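Local coordinates for polyphosphate kinase (Porphyromonas gingivalis, PDB 2O8R), which probably catalyses the reversible transfer of the terminal phosphate of ATP onto a growing chain of inorganic polyphosphate, with magnesium as cofactor, at residues P322-Q332 and Y683-T693; H439-Y447 and G457-F466. The protein carries 3 engineered substitutions. All blocks are in the same frame, centred on the assembly; numbering follows the deposited sequence.

Interaction 1: residues P322-Q332 and Y683-T693. Engineered in segment 683-693: Thr692 (natural residue Ala).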
# COMPACT_ATOMS: atom_id res chain seq x y z
N PRO A 322 17.83 17.27 10.84
CA PRO A 322 18.22 18.43 10.04
C PRO A 322 18.01 18.26 8.55
O PRO A 322 17.79 17.15 8.06
CB PRO A 322 19.72 18.59 10.34
CG PRO A 322 19.99 17.74 11.53
CD PRO A 322 19.01 16.61 11.41
N GLU A 323 18.10 19.37 7.83
CA GLU A 323 17.87 19.40 6.41
C GLU A 323 19.05 18.77 5.73
O GLU A 323 20.19 19.16 5.98
CB GLU A 323 17.72 20.84 5.95
CG GLU A 323 17.01 20.98 4.62
CD GLU A 323 16.92 22.42 4.18
OE1 GLU A 323 17.79 23.23 4.60
OE2 GLU A 323 15.99 22.75 3.41
N PRO A 324 18.79 17.78 4.87
CA PRO A 324 19.85 17.06 4.18
C PRO A 324 20.66 17.94 3.24
O PRO A 324 20.11 18.63 2.39
CB PRO A 324 19.10 15.99 3.39
CG PRO A 324 17.79 15.85 4.10
CD PRO A 324 17.46 17.23 4.56
N LEU A 325 21.97 17.88 3.43
CA LEU A 325 22.97 18.60 2.67
C LEU A 325 23.05 18.21 1.21
O LEU A 325 22.69 17.11 0.83
CB LEU A 325 24.35 18.35 3.28
CG LEU A 325 24.48 18.67 4.76
CD1 LEU A 325 25.76 18.08 5.32
CD2 LEU A 325 24.38 20.16 4.99
N LEU A 326 23.58 19.13 0.40
CA LEU A 326 23.94 18.81 -0.96
C LEU A 326 25.45 18.93 -1.08
O LEU A 326 26.11 19.45 -0.19
CB LEU A 326 23.28 19.78 -1.94
CG LEU A 326 21.79 20.02 -1.73
CD1 LEU A 326 21.27 21.04 -2.73
CD2 LEU A 326 21.03 18.71 -1.87
N SER A 327 25.97 18.41 -2.18
CA SER A 327 27.35 18.67 -2.56
C SER A 327 27.33 19.89 -3.49
O SER A 327 26.78 19.82 -4.59
CB SER A 327 27.92 17.45 -3.27
OG SER A 327 29.02 17.77 -4.09
N LYS A 328 27.91 21.01 -3.03
CA LYS A 328 28.01 22.24 -3.83
C LYS A 328 28.77 21.97 -5.13
O LYS A 328 28.34 22.39 -6.21
CB LYS A 328 28.71 23.39 -3.07
CG LYS A 328 28.33 23.57 -1.60
CD LYS A 328 26.86 23.95 -1.39
CE LYS A 328 26.70 25.42 -1.02
NZ LYS A 328 26.74 25.65 0.45
N HIS A 329 29.88 21.25 -5.01
CA HIS A 329 30.74 20.89 -6.12
C HIS A 329 29.96 20.19 -7.22
O HIS A 329 29.93 20.66 -8.37
CB HIS A 329 31.83 19.96 -5.63
CG HIS A 329 33.17 20.27 -6.20
ND1 HIS A 329 34.10 21.04 -5.53
CD2 HIS A 329 33.74 19.92 -7.38
CE1 HIS A 329 35.19 21.15 -6.28
NE2 HIS A 329 35.00 20.48 -7.40
N LEU A 330 29.32 19.08 -6.87
CA LEU A 330 28.40 18.39 -7.78
C LEU A 330 27.36 19.33 -8.38
O LEU A 330 27.13 19.30 -9.59
CB LEU A 330 27.68 17.26 -7.07
CG LEU A 330 28.07 15.83 -7.39
CD1 LEU A 330 26.92 14.95 -7.03
CD2 LEU A 330 28.40 15.67 -8.86
N GLU A 331 26.75 20.15 -7.53
CA GLU A 331 25.68 21.04 -7.96
C GLU A 331 26.14 22.08 -8.96
O GLU A 331 25.35 22.56 -9.77
CB GLU A 331 25.04 21.73 -6.76
CG GLU A 331 24.27 20.81 -5.82
CD GLU A 331 23.03 20.21 -6.45
OE1 GLU A 331 22.47 20.79 -7.41
OE2 GLU A 331 22.59 19.15 -5.97
N GLN A 332 27.42 22.43 -8.93
CA GLN A 332 27.90 23.49 -9.80
C GLN A 332 28.61 22.99 -11.05
O GLN A 332 29.13 23.78 -11.83
CB GLN A 332 28.72 24.54 -9.01
CG GLN A 332 30.04 24.08 -8.38
CD GLN A 332 30.48 24.97 -7.21
OE1 GLN A 332 29.65 25.52 -6.47
NE2 GLN A 332 31.79 25.10 -7.02
N TYR A 683 27.00 15.41 11.11
CA TYR A 683 26.26 16.37 10.33
C TYR A 683 26.94 17.73 10.32
O TYR A 683 27.03 18.36 9.26
CB TYR A 683 24.83 16.50 10.82
CG TYR A 683 24.04 17.49 9.99
CD1 TYR A 683 23.58 17.15 8.73
CD2 TYR A 683 23.76 18.77 10.47
CE1 TYR A 683 22.86 18.04 7.95
CE2 TYR A 683 23.04 19.68 9.70
CZ TYR A 683 22.59 19.30 8.44
OH TYR A 683 21.87 20.19 7.68
N ARG A 684 27.43 18.17 11.48
CA ARG A 684 28.14 19.45 11.55
C ARG A 684 29.42 19.43 10.73
O ARG A 684 29.72 20.39 10.03
CB ARG A 684 28.43 19.85 13.00
CG ARG A 684 27.19 20.29 13.74
CD ARG A 684 27.46 20.69 15.18
NE ARG A 684 26.27 20.45 16.00
CZ ARG A 684 26.20 19.54 16.98
NH1 ARG A 684 27.26 18.79 17.29
NH2 ARG A 684 25.07 19.40 17.66
N TYR A 685 30.14 18.32 10.80
CA TYR A 685 31.38 18.14 10.06
C TYR A 685 31.15 18.28 8.55
O TYR A 685 31.87 19.02 7.88
CB TYR A 685 31.99 16.78 10.42
CG TYR A 685 33.06 16.26 9.49
CD1 TYR A 685 34.39 16.59 9.66
CD2 TYR A 685 32.73 15.41 8.44
CE1 TYR A 685 35.37 16.10 8.81
CE2 TYR A 685 33.70 14.91 7.59
CZ TYR A 685 35.02 15.27 7.78
OH TYR A 685 35.99 14.78 6.91
N LEU A 686 30.13 17.59 8.05
CA LEU A 686 29.84 17.54 6.62
C LEU A 686 29.26 18.85 6.13
O LEU A 686 29.56 19.29 5.02
CB LEU A 686 28.89 16.38 6.30
CG LEU A 686 29.56 14.99 6.31
CD1 LEU A 686 28.55 13.88 6.33
CD2 LEU A 686 30.47 14.84 5.12
N LYS A 687 28.43 19.47 6.95
CA LYS A 687 27.87 20.77 6.62
C LYS A 687 29.01 21.78 6.60
O LYS A 687 29.11 22.60 5.69
CB LYS A 687 26.81 21.16 7.64
CG LYS A 687 26.04 22.42 7.30
CD LYS A 687 25.21 22.89 8.48
CE LYS A 687 24.65 24.28 8.21
NZ LYS A 687 23.79 24.75 9.33
N GLY A 688 29.88 21.68 7.61
CA GLY A 688 31.08 22.50 7.68
C GLY A 688 31.81 22.51 6.35
O GLY A 688 31.93 23.55 5.71
N LYS A 689 32.24 21.34 5.91
CA LYS A 689 33.02 21.26 4.68
C LYS A 689 32.28 21.81 3.45
O LYS A 689 32.92 22.24 2.49
CB LYS A 689 33.55 19.83 4.45
CG LYS A 689 32.62 18.94 3.66
CD LYS A 689 33.40 18.10 2.66
CE LYS A 689 32.45 17.24 1.83
NZ LYS A 689 33.18 16.26 1.00
N GLU A 690 30.95 21.84 3.48
CA GLU A 690 30.21 22.28 2.30
C GLU A 690 30.13 23.80 2.22
O GLU A 690 29.97 24.35 1.14
CB GLU A 690 28.82 21.63 2.20
CG GLU A 690 28.82 20.10 1.96
CD GLU A 690 29.22 19.66 0.55
OE1 GLU A 690 29.28 20.51 -0.36
OE2 GLU A 690 29.48 18.45 0.35
N GLU A 691 30.28 24.47 3.36
CA GLU A 691 30.40 25.92 3.37
C GLU A 691 31.80 26.36 2.92
O GLU A 691 32.04 27.54 2.71
CB GLU A 691 30.10 26.52 4.75
CG GLU A 691 29.14 25.74 5.63
CD GLU A 691 27.68 26.00 5.32
OE1 GLU A 691 27.28 25.95 4.13
OE2 GLU A 691 26.91 26.23 6.28
N THR A 692 32.71 25.40 2.78
CA THR A 692 34.08 25.70 2.35
C THR A 692 34.27 25.49 0.84
O THR A 692 35.34 25.06 0.39
CB THR A 692 35.13 24.86 3.13
OG1 THR A 692 34.55 24.33 4.32
CG2 THR A 692 36.33 25.73 3.50
N THR A 693 33.23 25.79 0.06
CA THR A 693 33.29 25.69 -1.41
C THR A 693 33.68 27.03 -2.05
O THR A 693 34.75 27.17 -2.64
CB THR A 693 31.95 25.18 -2.01
OG1 THR A 693 31.74 23.81 -1.63
CG2 THR A 693 31.94 25.28 -3.55

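Interaction 2: residues H439-Y447 and G457-F466. With SO4 (sulfate ion), chain F.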
# COMPACT_ATOMS: atom_id res chain seq x y z
N HIS A 439 23.47 -9.88 -2.86
CA HIS A 439 23.27 -8.88 -1.83
C HIS A 439 23.97 -7.57 -2.21
O HIS A 439 23.69 -6.54 -1.62
CB HIS A 439 23.76 -9.42 -0.49
CG HIS A 439 23.41 -8.55 0.67
ND1 HIS A 439 24.32 -7.72 1.28
CD2 HIS A 439 22.24 -8.38 1.33
CE1 HIS A 439 23.73 -7.07 2.27
NE2 HIS A 439 22.47 -7.46 2.32
N ALA A 440 24.85 -7.64 -3.20
CA ALA A 440 25.59 -6.47 -3.71
C ALA A 440 24.69 -5.26 -3.99
O ALA A 440 23.58 -5.39 -4.48
CB ALA A 440 26.34 -6.86 -4.96
N LYS A 441 25.19 -4.07 -3.67
CA LYS A 441 24.41 -2.85 -3.83
C LYS A 441 25.09 -1.91 -4.83
O LYS A 441 25.70 -0.91 -4.45
CB LYS A 441 24.26 -2.14 -2.47
CG LYS A 441 24.02 -3.04 -1.25
CD LYS A 441 22.56 -3.43 -1.16
CE LYS A 441 22.26 -4.17 0.12
NZ LYS A 441 20.86 -4.66 0.11
N THR A 442 24.99 -2.24 -6.12
CA THR A 442 25.67 -1.50 -7.17
C THR A 442 24.74 -1.06 -8.30
O THR A 442 23.78 -1.76 -8.62
CB THR A 442 26.80 -2.33 -7.80
OG1 THR A 442 26.23 -3.49 -8.43
CG2 THR A 442 27.81 -2.80 -6.76
N ALA A 443 25.04 0.09 -8.89
CA ALA A 443 24.41 0.52 -10.14
C ALA A 443 25.50 0.80 -11.17
O ALA A 443 26.67 1.02 -10.81
CB ALA A 443 23.54 1.74 -9.92
N LEU A 444 25.14 0.81 -12.44
CA LEU A 444 26.13 0.95 -13.50
C LEU A 444 25.56 1.66 -14.69
O LEU A 444 24.59 1.20 -15.27
CB LEU A 444 26.64 -0.41 -13.95
CG LEU A 444 27.70 -0.40 -15.04
CD1 LEU A 444 29.01 0.24 -14.55
CD2 LEU A 444 27.95 -1.80 -15.52
N ILE A 445 26.18 2.77 -15.07
CA ILE A 445 25.80 3.49 -16.28
C ILE A 445 26.93 3.36 -17.29
O ILE A 445 28.06 3.76 -17.00
CB ILE A 445 25.50 4.96 -16.00
CG1 ILE A 445 24.32 5.09 -15.05
CG2 ILE A 445 25.15 5.67 -17.28
CD1 ILE A 445 24.37 6.34 -14.24
N LEU A 446 26.64 2.81 -18.47
CA LEU A 446 27.67 2.60 -19.49
C LEU A 446 27.50 3.52 -20.71
O LEU A 446 26.40 3.70 -21.24
CB LEU A 446 27.73 1.13 -19.94
CG LEU A 446 28.13 0.06 -18.92
CD1 LEU A 446 27.89 -1.32 -19.50
CD2 LEU A 446 29.59 0.19 -18.43
N TYR A 447 28.61 4.11 -21.13
CA TYR A 447 28.63 4.96 -22.30
C TYR A 447 28.84 4.14 -23.56
O TYR A 447 29.41 3.05 -23.49
CB TYR A 447 29.75 5.98 -22.17
CG TYR A 447 29.50 7.03 -21.12
CD1 TYR A 447 28.31 7.75 -21.09
CD2 TYR A 447 30.46 7.33 -20.18
CE1 TYR A 447 28.09 8.72 -20.13
CE2 TYR A 447 30.25 8.30 -19.21
CZ TYR A 447 29.07 8.99 -19.19
OH TYR A 447 28.88 9.96 -18.22
N GLY A 457 32.11 4.86 -18.20
CA GLY A 457 30.87 5.18 -17.50
C GLY A 457 30.97 5.48 -16.03
O GLY A 457 31.98 6.00 -15.56
N ILE A 458 29.90 5.17 -15.31
CA ILE A 458 29.78 5.51 -13.90
C ILE A 458 29.35 4.28 -13.10
O ILE A 458 28.38 3.60 -13.44
CB ILE A 458 28.73 6.63 -13.67
CG1 ILE A 458 29.12 7.91 -14.39
CG2 ILE A 458 28.61 6.93 -12.21
CD1 ILE A 458 28.02 8.97 -14.43
N ALA A 459 30.08 4.00 -12.03
CA ALA A 459 29.69 2.96 -11.11
C ALA A 459 29.23 3.61 -9.82
O ALA A 459 29.88 4.52 -9.31
CB ALA A 459 30.84 1.99 -10.85
N LEU A 460 28.09 3.15 -9.31
CA LEU A 460 27.59 3.54 -8.00
C LEU A 460 27.65 2.32 -7.10
O LEU A 460 27.10 1.29 -7.45
CB LEU A 460 26.14 4.00 -8.12
CG LEU A 460 25.79 5.46 -8.41
CD1 LEU A 460 26.71 6.07 -9.43
CD2 LEU A 460 24.35 5.54 -8.88
N LEU A 461 28.35 2.44 -5.96
CA LEU A 461 28.49 1.34 -4.98
C LEU A 461 28.15 1.80 -3.59
O LEU A 461 28.45 2.93 -3.21
CB LEU A 461 29.91 0.78 -4.95
CG LEU A 461 30.30 0.09 -6.25
CD1 LEU A 461 31.06 1.06 -7.17
CD2 LEU A 461 31.14 -1.12 -5.90
N SER A 462 27.55 0.91 -2.80
CA SER A 462 26.87 1.35 -1.60
C SER A 462 26.79 0.33 -0.48
O SER A 462 26.79 -0.87 -0.72
CB SER A 462 25.45 1.75 -1.96
OG SER A 462 24.82 2.34 -0.84
N THR A 463 26.69 0.84 0.75
CA THR A 463 26.55 -0.01 1.93
C THR A 463 25.12 -0.44 2.18
O THR A 463 24.88 -1.38 2.94
CB THR A 463 27.09 0.69 3.18
OG1 THR A 463 26.31 1.86 3.45
CG2 THR A 463 28.53 1.09 2.96
N GLY A 464 24.16 0.26 1.57
CA GLY A 464 22.77 -0.17 1.59
C GLY A 464 22.03 0.12 0.29
O GLY A 464 22.64 0.47 -0.71
N ASN A 465 20.71 -0.02 0.32
CA ASN A 465 19.86 0.16 -0.85
C ASN A 465 19.69 1.63 -1.24
O ASN A 465 19.79 2.51 -0.38
CB ASN A 465 18.50 -0.50 -0.62
CG ASN A 465 18.61 -2.00 -0.34
OD1 ASN A 465 19.33 -2.43 0.56
ND2 ASN A 465 17.88 -2.80 -1.11
N PHE A 466 19.46 1.89 -2.53
CA PHE A 466 19.34 3.27 -3.03
C PHE A 466 17.95 3.81 -2.73
O PHE A 466 17.75 5.02 -2.51
CB PHE A 466 19.56 3.34 -4.55
CG PHE A 466 20.89 2.81 -5.01
CD1 PHE A 466 22.08 3.44 -4.64
CD2 PHE A 466 20.96 1.71 -5.86
CE1 PHE A 466 23.30 2.97 -5.08
CE2 PHE A 466 22.19 1.22 -6.31
CZ PHE A 466 23.36 1.85 -5.93
S SO4 F . 20.84 -5.31 4.41
O1 SO4 F . 20.24 -4.23 5.18
O2 SO4 F . 20.85 -6.53 5.23
O3 SO4 F . 20.06 -5.53 3.20
O4 SO4 F . 22.18 -4.91 3.98

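Interaction 1: residues P322-Q332 and Y683-T693
Pro322 opens the contact by setting CB over one face of the Tyr683 ring, toward its rim, 3.8 Å from the ring centroid in a CH-pi contact. Glu323 O, near the ring plane, accepts from Tyr683 OH (2.6 Å), so the phenol is fixed both over a face and at its hydroxyl. Leu325 then drops its branched end onto the helix. Its CD1 reaches the backbone at Lys687 N (3.4 Å) and the CB of Leu686, while CD2 lies against Lys687 CG and CG meets Tyr683 CE1 obliquely. Ser327 OG caps the short helix 328-331 by accepting from Leu330 N. At Lys328 the chemistry across the contact turns polar. Its backbone N donates to Glu690 OE1 (3.0 Å, 165° at the hydrogen), arriving from above the carboxylate plane, and Tyr352 OH holds the other oxygen, OE2. Glu690 folds back at chi2 (-73°) to offer this carboxylate. Lys328 CB and CG pack on Thr693 OG1, and Gln332 NE2 rests near Thr693 CG2. The contact lies away from the annotated sites; in it an extended segment, 322-327, leads into an N-capped helical turn packed along the C-terminal helix 678-691.

Interaction 2: residues H439-Y447 and G457-F466
Lys441 and Asn465 meet at the open end of an antiparallel beta hairpin, strands 442-447 and 457-462, within a phospholipase D-like domain of the PPK1 family. Lys441 can be followed outward from the backbone. Its CB lies 3.3 Å from Ser462 O and also near Gly464 O; CG stays close to the same two carbonyls. A bend at chi2 (-81°) turns the chain toward Asn465, after which it runs extended: CD passes the Gly464 backbone, CE lies above one face of the His439 ring, toward its rim, and NZ arrives at Asn465 OD1 (2.7 Å), above the carbonyl plane of the amide. From there NZ also makes a weak hydrogen bond to a sulfate oxygen, O3, which His439 NE2 likewise reaches weakly. His439 is the predicted phosphohistidine residue. Its ND1 is hydrogen-bonded to Glu628 OE1, and His597 and Arg599 hold the sulfate as well. The ion probably comes from the crystallisation liquor, but its site is consistent with a pocket for phosphate.

Away from this end the strands zip together through two hydrogen-bonded pairs, Ala443 with Leu460 and Ile445 with Ile458. Ile445 N to Ile458 O (2.9 Å) is nearly straight at the hydrogen, 174°, and lies in the carbonyl plane. On one face Thr442 CG2 and Leu461 CD2 lie side by side, 3.8 Å apart, with helix 484-497 packed beyond Thr442. On the other, Ala443 CB touches Leu460 CB (3.9 Å) and Phe466 CE2, while Ile445 and Ile458 face helix 336-342. The Phe466 ring turns its edge to the strand, with Ala443 N near its plane. At the far end Tyr447 CD2 lies 3.5 Å from Gly457 CA, an oblique approach to a glycine whose CA also makes a CA-H...O contact with Ile445 O, at 3.2 Å.

The two contacts illustrate how place in the fold sets chemistry. Interaction 2 is buried and joins neighbouring strands of one hairpin, so a regular ladder of backbone bonds dominates, with apolar groups on both faces and charged groups only where the strands give way to the predicted phosphohistidine site. Interaction 1 is partly exposed and ties segments 351 residues apart, a loop with a short helical turn and the C-terminal helix; it relies on single side chains, each meeting a backbone atom or an apolar neighbour. The two share no secondary-structure element: the centres of interactions 1 and 2 lie about 22 Å apart. The nearest atoms of interactions 1 and 2 are about 9 Å apart, without touching. Along the chain, interaction 2 is nested within the loop that interaction 1 closes.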